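Periplasmic sugar-binding domain protein (PDB 3H75) probably binds a carbohydrate in the periplasm, using a two-domain alpha/beta architecture. Local coordinates at residues 67-72 with 91-96; 116-121 with 263-268; 47-52 with 72-77. All coordinates share one frame; numbering follows the deposited sequence.

All three contacts belong to the first of the two domains, built on the parallel sheet ordered 36-41, 5-10, 65-69, 88-93, 115-119, 289-291. Contact 1 joins neighbouring strands 65-69 and 88-93. Contact 2, centred about 10 Å from it, starts on the next strand, 115-119, and reaches helix 265-277. Contact 3, centred about 11 Å from contact 1, pairs helices 46-58 and 74-82 over the other sheet face. Contacts 2 and 3 lie about 19 Å apart between centres. Along the chain, contacts 3 and 1 interleave, sharing Gln72; contact 2 follows, closing only after five strands of the second domain, 146-152 to 257-260. Both faces are covered: Val92 touches Leu265 on one, Leu68 meets Ala75 on the other.

Contact 1: residues 67-72 with 91-96; sequences MLVNEQ and IVNSPL
Two neighbouring strands of a beta-alpha-beta unit meet here: strand 65-69 and strand 88-93, with helix 74-82 connecting them. They run in parallel register, their short axes inclined at 45°. Val92 N donates to Leu68 O at 2.9 Å with an N-H...O angle of 163°, and Asn70 N returns a bond of 3.2 Å to Val92 O; both donors lie in the plane of the accepting carbonyl. Val92 O also takes weak bonds from Ser94 N and from water 1. That water ties the strand ends together, giving a proton to Asn70 O at 2.8 Å and sitting 2.6 Å from Ser94 OG.

Side chains alternate between the two faces of the parallel sheet of this periplasmic binding domain. On one face Leu68 and Ile91 run alongside each other, with Leu68 CG 3.5 Å from Ile91 CD1; a Leu68 chi1 of 58° sets CG between N and C and so brings the branch to that methyl. On the other, covered by helices 17-33 and 265-277, Val69 lies across Val92, CG2 to CG2 at 4.1 Å. Past the strand, Asn70 CB packs on Ile91 CG2 at 3.4 Å. Asn93 OD1 is hydrogen-bonded to Tyr22 OH, of helix 17-33. A sulfate near Val69 and a glycerol near Asn93, both probably from the crystallisation liquor, may mark a pocket at these strand ends.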
loop_
_atom_site.group_PDB
_atom_site.type_symbol
_atom_site.label_atom_id
_atom_site.label_comp_id
_atom_site.label_asym_id
_atom_site.label_seq_id
_atom_site.Cartn_x
_atom_site.Cartn_y
_atom_site.Cartn_z
HETATM N N MSE A 67 12.746 11.208 -1.508
HETATM C CA MSE A 67 12.004 9.962 -1.635
HETATM C C MSE A 67 10.680 10.228 -2.337
HETATM O O MSE A 67 10.005 11.208 -2.048
HETATM C CB MSE A 67 11.740 9.366 -0.259
HETATM C CG MSE A 67 11.212 7.946 -0.299
HETATM SE SE MSE A 67 10.860 7.324 1.501
HETATM C CE MSE A 67 12.496 7.788 2.362
ATOM N N LEU A 68 10.311 9.361 -3.269
ATOM C CA LEU A 68 9.066 9.545 -3.998
ATOM C C LEU A 68 8.482 8.210 -4.413
ATOM O O LEU A 68 9.198 7.212 -4.525
ATOM C CB LEU A 68 9.300 10.395 -5.253
ATOM C CG LEU A 68 10.329 9.841 -6.249
ATOM C CD1 LEU A 68 9.913 10.179 -7.677
ATOM C CD2 LEU A 68 11.708 10.403 -5.926
ATOM N N VAL A 69 7.174 8.201 -4.645
ATOM C CA VAL A 69 6.479 6.997 -5.069
ATOM C C VAL A 69 6.597 6.903 -6.582
ATOM O O VAL A 69 6.524 7.911 -7.283
ATOM C CB VAL A 69 4.993 7.053 -4.671
ATOM C CG1 VAL A 69 4.274 5.820 -5.177
ATOM C CG2 VAL A 69 4.869 7.160 -3.152
ATOM N N ASN A 70 6.783 5.691 -7.091
ATOM C CA ASN A 70 6.925 5.523 -8.526
ATOM C C ASN A 70 5.590 5.598 -9.260
ATOM O O ASN A 70 4.552 5.154 -8.754
ATOM C CB ASN A 70 7.614 4.191 -8.834
ATOM C CG ASN A 70 8.320 4.200 -10.174
ATOM O OD1 ASN A 70 8.356 5.221 -10.861
ATOM N ND2 ASN A 70 8.894 3.064 -10.551
ATOM N N GLU A 71 5.641 6.186 -10.450
ATOM C CA GLU A 71 4.495 6.342 -11.339
ATOM C C GLU A 71 5.094 6.439 -12.741
ATOM O O GLU A 71 6.263 6.794 -12.890
ATOM C CB GLU A 71 3.710 7.612 -11.003
ATOM C CG GLU A 71 2.456 7.786 -11.849
ATOM C CD GLU A 71 1.648 9.006 -11.458
ATOM O OE1 GLU A 71 2.077 9.737 -10.541
ATOM O OE2 GLU A 71 0.583 9.232 -12.070
ATOM N N GLN A 72 4.304 6.133 -13.766
ATOM C CA GLN A 72 4.805 6.150 -15.139
ATOM C C GLN A 72 4.922 7.508 -15.828
ATOM O O GLN A 72 5.489 7.597 -16.919
ATOM C CB GLN A 72 3.951 5.225 -16.012
ATOM C CG GLN A 72 2.459 5.486 -15.916
ATOM C CD GLN A 72 1.651 4.613 -16.856
ATOM O OE1 GLN A 72 0.427 4.527 -16.745
ATOM N NE2 GLN A 72 2.331 3.965 -17.796
ATOM N N ILE A 91 13.227 5.602 -4.797
ATOM C CA ILE A 91 11.915 5.324 -5.382
ATOM C C ILE A 91 11.226 4.210 -4.602
ATOM O O ILE A 91 11.786 3.128 -4.432
ATOM C CB ILE A 91 12.071 4.871 -6.849
ATOM C CG1 ILE A 91 12.902 5.894 -7.624
ATOM C CG2 ILE A 91 10.704 4.672 -7.485
ATOM C CD1 ILE A 91 12.312 7.281 -7.644
ATOM N N VAL A 92 10.005 4.459 -4.141
ATOM C CA VAL A 92 9.320 3.447 -3.354
ATOM C C VAL A 92 7.971 2.966 -3.853
ATOM O O VAL A 92 7.366 3.554 -4.756
ATOM C CB VAL A 92 9.131 3.921 -1.894
ATOM C CG1 VAL A 92 10.484 4.193 -1.262
ATOM C CG2 VAL A 92 8.256 5.173 -1.857
ATOM N N ASN A 93 7.537 1.864 -3.239
ATOM C CA ASN A 93 6.257 1.198 -3.483
ATOM C C ASN A 93 6.114 0.350 -4.749
ATOM O O ASN A 93 5.453 -0.685 -4.719
ATOM C CB ASN A 93 5.124 2.221 -3.384
ATOM C CG ASN A 93 4.909 2.706 -1.955
ATOM O OD1 ASN A 93 5.712 2.423 -1.061
ATOM N ND2 ASN A 93 3.826 3.442 -1.735
ATOM N N SER A 94 6.713 0.773 -5.856
ATOM C CA SER A 94 6.644 -0.010 -7.086
ATOM C C SER A 94 7.997 0.027 -7.787
ATOM O O SER A 94 8.737 0.996 -7.663
ATOM C CB SER A 94 5.535 0.506 -8.022
ATOM O OG SER A 94 5.903 1.700 -8.663
ATOM N N PRO A 95 8.319 -1.034 -8.546
ATOM C CA PRO A 95 9.560 -1.233 -9.303
ATOM C C PRO A 95 9.919 -0.184 -10.347
ATOM O O PRO A 95 9.050 0.422 -10.972
ATOM C CB PRO A 95 9.353 -2.603 -9.949
ATOM C CG PRO A 95 8.393 -3.285 -9.034
ATOM C CD PRO A 95 7.422 -2.190 -8.716
ATOM N N LEU A 96 11.220 0.020 -10.524
ATOM C CA LEU A 96 11.726 0.952 -11.527
ATOM C C LEU A 96 11.579 0.202 -12.842
ATOM O O LEU A 96 11.813 -1.003 -12.890
ATOM C CB LEU A 96 13.206 1.265 -11.271
ATOM C CG LEU A 96 13.550 2.242 -10.141
ATOM C CD1 LEU A 96 15.036 2.160 -9.812
ATOM C CD2 LEU A 96 13.167 3.647 -10.565
HETATM O O HOH W 1 4.717 3.136 -6.825
#

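Contact 2: residues 116-121 with 263-268; sequences GSMVGD and FTLGGW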
loop_
_atom_site.group_PDB
_atom_site.type_symbol
_atom_site.label_atom_id
_atom_site.label_comp_id
_atom_site.label_asym_id
_atom_site.label_seq_id
_atom_site.Cartn_x
_atom_site.Cartn_y
_atom_site.Cartn_z
ATOM N N GLY A 116 18.172 4.414 -5.335
ATOM C CA GLY A 116 17.787 3.105 -4.841
ATOM C C GLY A 116 16.274 2.999 -4.868
ATOM O O GLY A 116 15.600 3.957 -5.238
ATOM N N SER A 117 15.742 1.840 -4.494
ATOM C CA SER A 117 14.297 1.647 -4.476
ATOM C C SER A 117 13.896 0.608 -3.441
ATOM O O SER A 117 14.726 -0.161 -2.955
ATOM C CB SER A 117 13.791 1.216 -5.860
ATOM O OG SER A 117 14.260 -0.077 -6.216
HETATM N N MSE A 118 12.612 0.594 -3.102
HETATM C CA MSE A 118 12.093 -0.359 -2.131
HETATM C C MSE A 118 10.634 -0.593 -2.462
HETATM O O MSE A 118 9.854 0.356 -2.541
HETATM C CB MSE A 118 12.211 0.194 -0.715
HETATM C CG MSE A 118 11.673 -0.759 0.339
HETATM SE SE MSE A 118 11.999 -0.136 2.123
HETATM C CE MSE A 118 13.831 -0.740 2.329
ATOM N N VAL A 119 10.265 -1.854 -2.650
ATOM C CA VAL A 119 8.893 -2.185 -2.999
ATOM C C VAL A 119 8.326 -3.308 -2.152
ATOM O O VAL A 119 9.068 -4.095 -1.558
ATOM C CB VAL A 119 8.794 -2.615 -4.475
ATOM C CG1 VAL A 119 9.397 -1.542 -5.366
ATOM C CG2 VAL A 119 9.505 -3.950 -4.680
ATOM N N GLY A 120 6.999 -3.372 -2.110
ATOM C CA GLY A 120 6.320 -4.410 -1.366
ATOM C C GLY A 120 5.828 -5.482 -2.319
ATOM O O GLY A 120 6.413 -5.681 -3.388
ATOM N N ASP A 121 4.754 -6.174 -1.950
ATOM C CA ASP A 121 4.225 -7.235 -2.799
ATOM C C ASP A 121 2.745 -7.060 -3.136
ATOM O O ASP A 121 1.900 -7.877 -2.759
ATOM C CB ASP A 121 4.494 -8.611 -2.153
ATOM C CG ASP A 121 3.934 -8.739 -0.737
ATOM O OD1 ASP A 121 3.737 -7.715 -0.047
ATOM O OD2 ASP A 121 3.712 -9.892 -0.303
ATOM N N PHE A 263 1.849 -0.071 4.821
ATOM C CA PHE A 263 1.926 1.285 5.353
ATOM C C PHE A 263 3.238 1.474 6.105
ATOM O O PHE A 263 3.612 2.595 6.436
ATOM C CB PHE A 263 0.740 1.588 6.281
ATOM C CG PHE A 263 0.847 0.966 7.651
ATOM C CD1 PHE A 263 1.437 1.661 8.710
ATOM C CD2 PHE A 263 0.350 -0.310 7.885
ATOM C CE1 PHE A 263 1.529 1.085 9.980
ATOM C CE2 PHE A 263 0.439 -0.890 9.145
ATOM C CZ PHE A 263 1.027 -0.192 10.194
ATOM N N THR A 264 3.939 0.374 6.362
ATOM C CA THR A 264 5.210 0.433 7.081
ATOM C C THR A 264 6.408 0.665 6.162
ATOM O O THR A 264 7.503 0.950 6.640
ATOM C CB THR A 264 5.494 -0.881 7.840
ATOM O OG1 THR A 264 5.559 -1.962 6.900
ATOM C CG2 THR A 264 4.414 -1.160 8.872
ATOM N N LEU A 265 6.211 0.554 4.852
ATOM C CA LEU A 265 7.329 0.687 3.920
ATOM C C LEU A 265 8.182 1.939 4.079
ATOM O O LEU A 265 9.409 1.860 4.006
ATOM C CB LEU A 265 6.837 0.570 2.475
ATOM C CG LEU A 265 7.928 0.159 1.477
ATOM C CD1 LEU A 265 7.297 -0.569 0.302
ATOM C CD2 LEU A 265 8.693 1.380 1.017
ATOM N N GLY A 266 7.542 3.082 4.293
ATOM C CA GLY A 266 8.286 4.320 4.456
ATOM C C GLY A 266 9.265 4.269 5.618
ATOM O O GLY A 266 10.379 4.795 5.526
ATOM N N GLY A 267 8.852 3.643 6.715
ATOM C CA GLY A 267 9.717 3.538 7.880
ATOM C C GLY A 267 10.943 2.696 7.589
ATOM O O GLY A 267 12.066 3.049 7.967
ATOM N N TRP A 268 10.734 1.570 6.917
ATOM C CA TRP A 268 11.838 0.684 6.569
ATOM C C TRP A 268 12.771 1.420 5.615
ATOM O O TRP A 268 13.987 1.258 5.670
ATOM C CB TRP A 268 11.318 -0.580 5.883
ATOM C CG TRP A 268 10.220 -1.297 6.609
ATOM C CD1 TRP A 268 9.200 -2.001 6.035
ATOM C CD2 TRP A 268 10.037 -1.416 8.030
ATOM N NE1 TRP A 268 8.395 -2.551 7.003
ATOM C CE2 TRP A 268 8.883 -2.207 8.236
ATOM C CE3 TRP A 268 10.733 -0.931 9.147
ATOM C CZ2 TRP A 268 8.406 -2.523 9.515
ATOM C CZ3 TRP A 268 10.259 -1.247 10.419
ATOM C CH2 TRP A 268 9.105 -2.035 10.589
#
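Apolar contact carries this meeting of strand and helix, since no hydrogen bond crosses between the two segments. The side chains of Met118, present as selenomethionine, and Leu265 pass each other antiparallel. Both hold CG anti to the backbone N, which sends each chain at the other's segment. Leu265 CD2 lies 3.7 Å from Met118 CG and 3.8 Å from its SE. The extended Met118 chain brings SE to 3.8 Å from Trp268 CB, and the bend at chi3 (-82°) turns CE to 3.9 Å from Trp268 O.

A second kind of touch is methyl against backbone: Leu265 CD1 reaches beyond the last residue of the strand to Gly120 N, at 3.7 Å. An alanine in place of Leu265 would remove CG and both methyls and would probably loosen the packing against Met118 and Gly120 alike.

Around Trp268 the contacts are aromatic and polar. Thr264 O stands 3.4 Å above the plane of the Trp268 ring, offset toward its rim, while Phe335 stacks with that ring and Phe25 meets it edge-to-face. Thr264 OG1 is hydrogen-bonded to Gly261 O. Helix 265-277 follows the last parallel strand of the second domain, 257-260, yet packs on the first domain's sheet, an interdomain crossover characteristic of type I periplasmic binding proteins.

Contact 3: residues 47-52 with 72-77; sequences QNTLQQ and QYVAPQ
Water 2 is the best-held polar atom, gripped by two hydrogen bonds, one from each helix. It accepts from Gln47 NE2 at 3.0 Å and donates to Gln77 OE1 at 3.1 Å, so it bridges the two carboxamides; no direct hydrogen bond joins the segments. Gln47 starts away from the partner helix, but its chain, turned at chi1, chi2 and chi3, brings the amide back to it.

Apart from this bridge the contact is apolar. Val74, near the start of its helix, holds CG1 anti to the backbone N (chi1 176°), which turns that methyl to Leu50 CB at 3.8 Å. Helices 46-58 and 74-82 thereby pack side by side on one face of the parallel sheet of the alpha/beta domain, and both Thr49 and Leu50 also touch Ile78, one turn beyond Val74.

Leu50 meets Gln77 crosswise. The leucine places CD1 3.7 Å from Gln77 CB and CD2 3.2 Å from Gln77 NE2, a tight approach of methyl to amide nitrogen. With its chain extended beyond CG, Gln77 thus serves twice: its stem and nitrogen lie against Leu50, while its oxygen points to the water. Thr49 CG2 brushes Val74 CG1 more loosely, at 4.4 Å, and the Thr49 side chain also touches Leu9 of strand 5-10.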
loop_
_atom_site.group_PDB
_atom_site.type_symbol
_atom_site.label_atom_id
_atom_site.label_comp_id
_atom_site.label_asym_id
_atom_site.label_seq_id
_atom_site.Cartn_x
_atom_site.Cartn_y
_atom_site.Cartn_z
ATOM N N GLN A 47 0.696 16.428 -10.363
ATOM C CA GLN A 47 1.424 17.582 -10.858
ATOM C C GLN A 47 2.049 18.365 -9.707
ATOM O O GLN A 47 3.061 19.041 -9.890
ATOM C CB GLN A 47 0.503 18.476 -11.688
ATOM C CG GLN A 47 0.126 17.857 -13.029
ATOM C CD GLN A 47 1.345 17.508 -13.871
ATOM O OE1 GLN A 47 2.203 18.353 -14.124
ATOM N NE2 GLN A 47 1.423 16.257 -14.310
ATOM N N ASN A 48 1.462 18.271 -8.515
ATOM C CA ASN A 48 2.030 18.975 -7.374
ATOM C C ASN A 48 3.331 18.312 -6.940
ATOM O O ASN A 48 4.252 18.979 -6.478
ATOM C CB ASN A 48 1.050 19.009 -6.202
ATOM C CG ASN A 48 -0.147 19.890 -6.476
ATOM O OD1 ASN A 48 -0.076 20.825 -7.280
ATOM N ND2 ASN A 48 -1.253 19.611 -5.796
ATOM N N THR A 49 3.399 16.992 -7.078
ATOM C CA THR A 49 4.605 16.256 -6.716
ATOM C C THR A 49 5.737 16.690 -7.641
ATOM O O THR A 49 6.861 16.929 -7.203
ATOM C CB THR A 49 4.384 14.736 -6.857
ATOM O OG1 THR A 49 3.360 14.319 -5.940
ATOM C CG2 THR A 49 5.671 13.968 -6.557
ATOM N N LEU A 50 5.427 16.806 -8.928
ATOM C CA LEU A 50 6.425 17.218 -9.903
ATOM C C LEU A 50 6.922 18.625 -9.602
ATOM O O LEU A 50 8.122 18.883 -9.628
ATOM C CB LEU A 50 5.836 17.169 -11.313
ATOM C CG LEU A 50 6.743 17.643 -12.452
ATOM C CD1 LEU A 50 7.976 16.753 -12.553
ATOM C CD2 LEU A 50 5.956 17.601 -13.753
ATOM N N GLN A 51 5.999 19.535 -9.304
ATOM C CA GLN A 51 6.377 20.910 -9.012
ATOM C C GLN A 51 7.194 21.004 -7.730
ATOM O O GLN A 51 8.124 21.801 -7.645
ATOM C CB GLN A 51 5.131 21.790 -8.906
ATOM C CG GLN A 51 5.393 23.266 -9.171
ATOM C CD GLN A 51 6.022 23.507 -10.531
ATOM O OE1 GLN A 51 5.608 22.920 -11.529
ATOM N NE2 GLN A 51 7.022 24.382 -10.577
ATOM N N GLN A 52 6.846 20.191 -6.734
ATOM C CA GLN A 52 7.574 20.185 -5.470
ATOM C C GLN A 52 9.014 19.741 -5.702
ATOM O O GLN A 52 9.938 20.312 -5.132
ATOM C CB GLN A 52 6.889 19.256 -4.462
ATOM C CG GLN A 52 5.567 19.822 -3.950
ATOM C CD GLN A 52 4.700 18.774 -3.287
ATOM O OE1 GLN A 52 4.953 17.577 -3.411
ATOM N NE2 GLN A 52 3.663 19.217 -2.589
ATOM N N GLN A 72 4.304 6.133 -13.766
ATOM C CA GLN A 72 4.805 6.150 -15.139
ATOM C C GLN A 72 4.922 7.508 -15.828
ATOM O O GLN A 72 5.489 7.597 -16.919
ATOM C CB GLN A 72 3.951 5.225 -16.012
ATOM C CG GLN A 72 2.459 5.486 -15.916
ATOM C CD GLN A 72 1.651 4.613 -16.856
ATOM O OE1 GLN A 72 0.427 4.527 -16.745
ATOM N NE2 GLN A 72 2.331 3.965 -17.796
ATOM N N TYR A 73 4.406 8.564 -15.210
ATOM C CA TYR A 73 4.475 9.875 -15.846
ATOM C C TYR A 73 5.286 10.932 -15.102
ATOM O O TYR A 73 6.097 11.631 -15.706
ATOM C CB TYR A 73 3.056 10.390 -16.116
ATOM C CG TYR A 73 2.284 9.537 -17.101
ATOM C CD1 TYR A 73 2.716 9.399 -18.421
ATOM C CD2 TYR A 73 1.134 8.851 -16.711
ATOM C CE1 TYR A 73 2.025 8.594 -19.327
ATOM C CE2 TYR A 73 0.435 8.043 -17.611
ATOM C CZ TYR A 73 0.887 7.921 -18.916
ATOM O OH TYR A 73 0.211 7.117 -19.806
ATOM N N VAL A 74 5.086 11.045 -13.794
ATOM C CA VAL A 74 5.811 12.041 -13.012
ATOM C C VAL A 74 7.202 11.596 -12.566
ATOM O O VAL A 74 8.152 12.376 -12.614
ATOM C CB VAL A 74 4.996 12.462 -11.772
ATOM C CG1 VAL A 74 5.808 13.419 -10.913
ATOM C CG2 VAL A 74 3.700 13.122 -12.215
ATOM N N ALA A 75 7.327 10.346 -12.135
ATOM C CA ALA A 75 8.614 9.831 -11.681
ATOM C C ALA A 75 9.728 10.007 -12.715
ATOM O O ALA A 75 10.827 10.439 -12.374
ATOM C CB ALA A 75 8.482 8.358 -11.291
ATOM N N PRO A 76 9.465 9.664 -13.988
ATOM C CA PRO A 76 10.511 9.823 -15.007
ATOM C C PRO A 76 10.987 11.270 -15.130
ATOM O O PRO A 76 12.184 11.526 -15.269
ATOM C CB PRO A 76 9.826 9.335 -16.281
ATOM C CG PRO A 76 8.890 8.284 -15.770
ATOM C CD PRO A 76 8.298 8.959 -14.549
ATOM N N GLN A 77 10.050 12.213 -15.075
ATOM C CA GLN A 77 10.400 13.624 -15.187
ATOM C C GLN A 77 11.250 14.066 -14.002
ATOM O O GLN A 77 12.191 14.840 -14.159
ATOM C CB GLN A 77 9.137 14.486 -15.284
ATOM C CG GLN A 77 8.196 14.082 -16.410
ATOM C CD GLN A 77 7.143 15.133 -16.706
ATOM O OE1 GLN A 77 6.120 14.849 -17.331
ATOM N NE2 GLN A 77 7.396 16.362 -16.270
HETATM O O HOH W 2 3.477 16.334 -16.552
#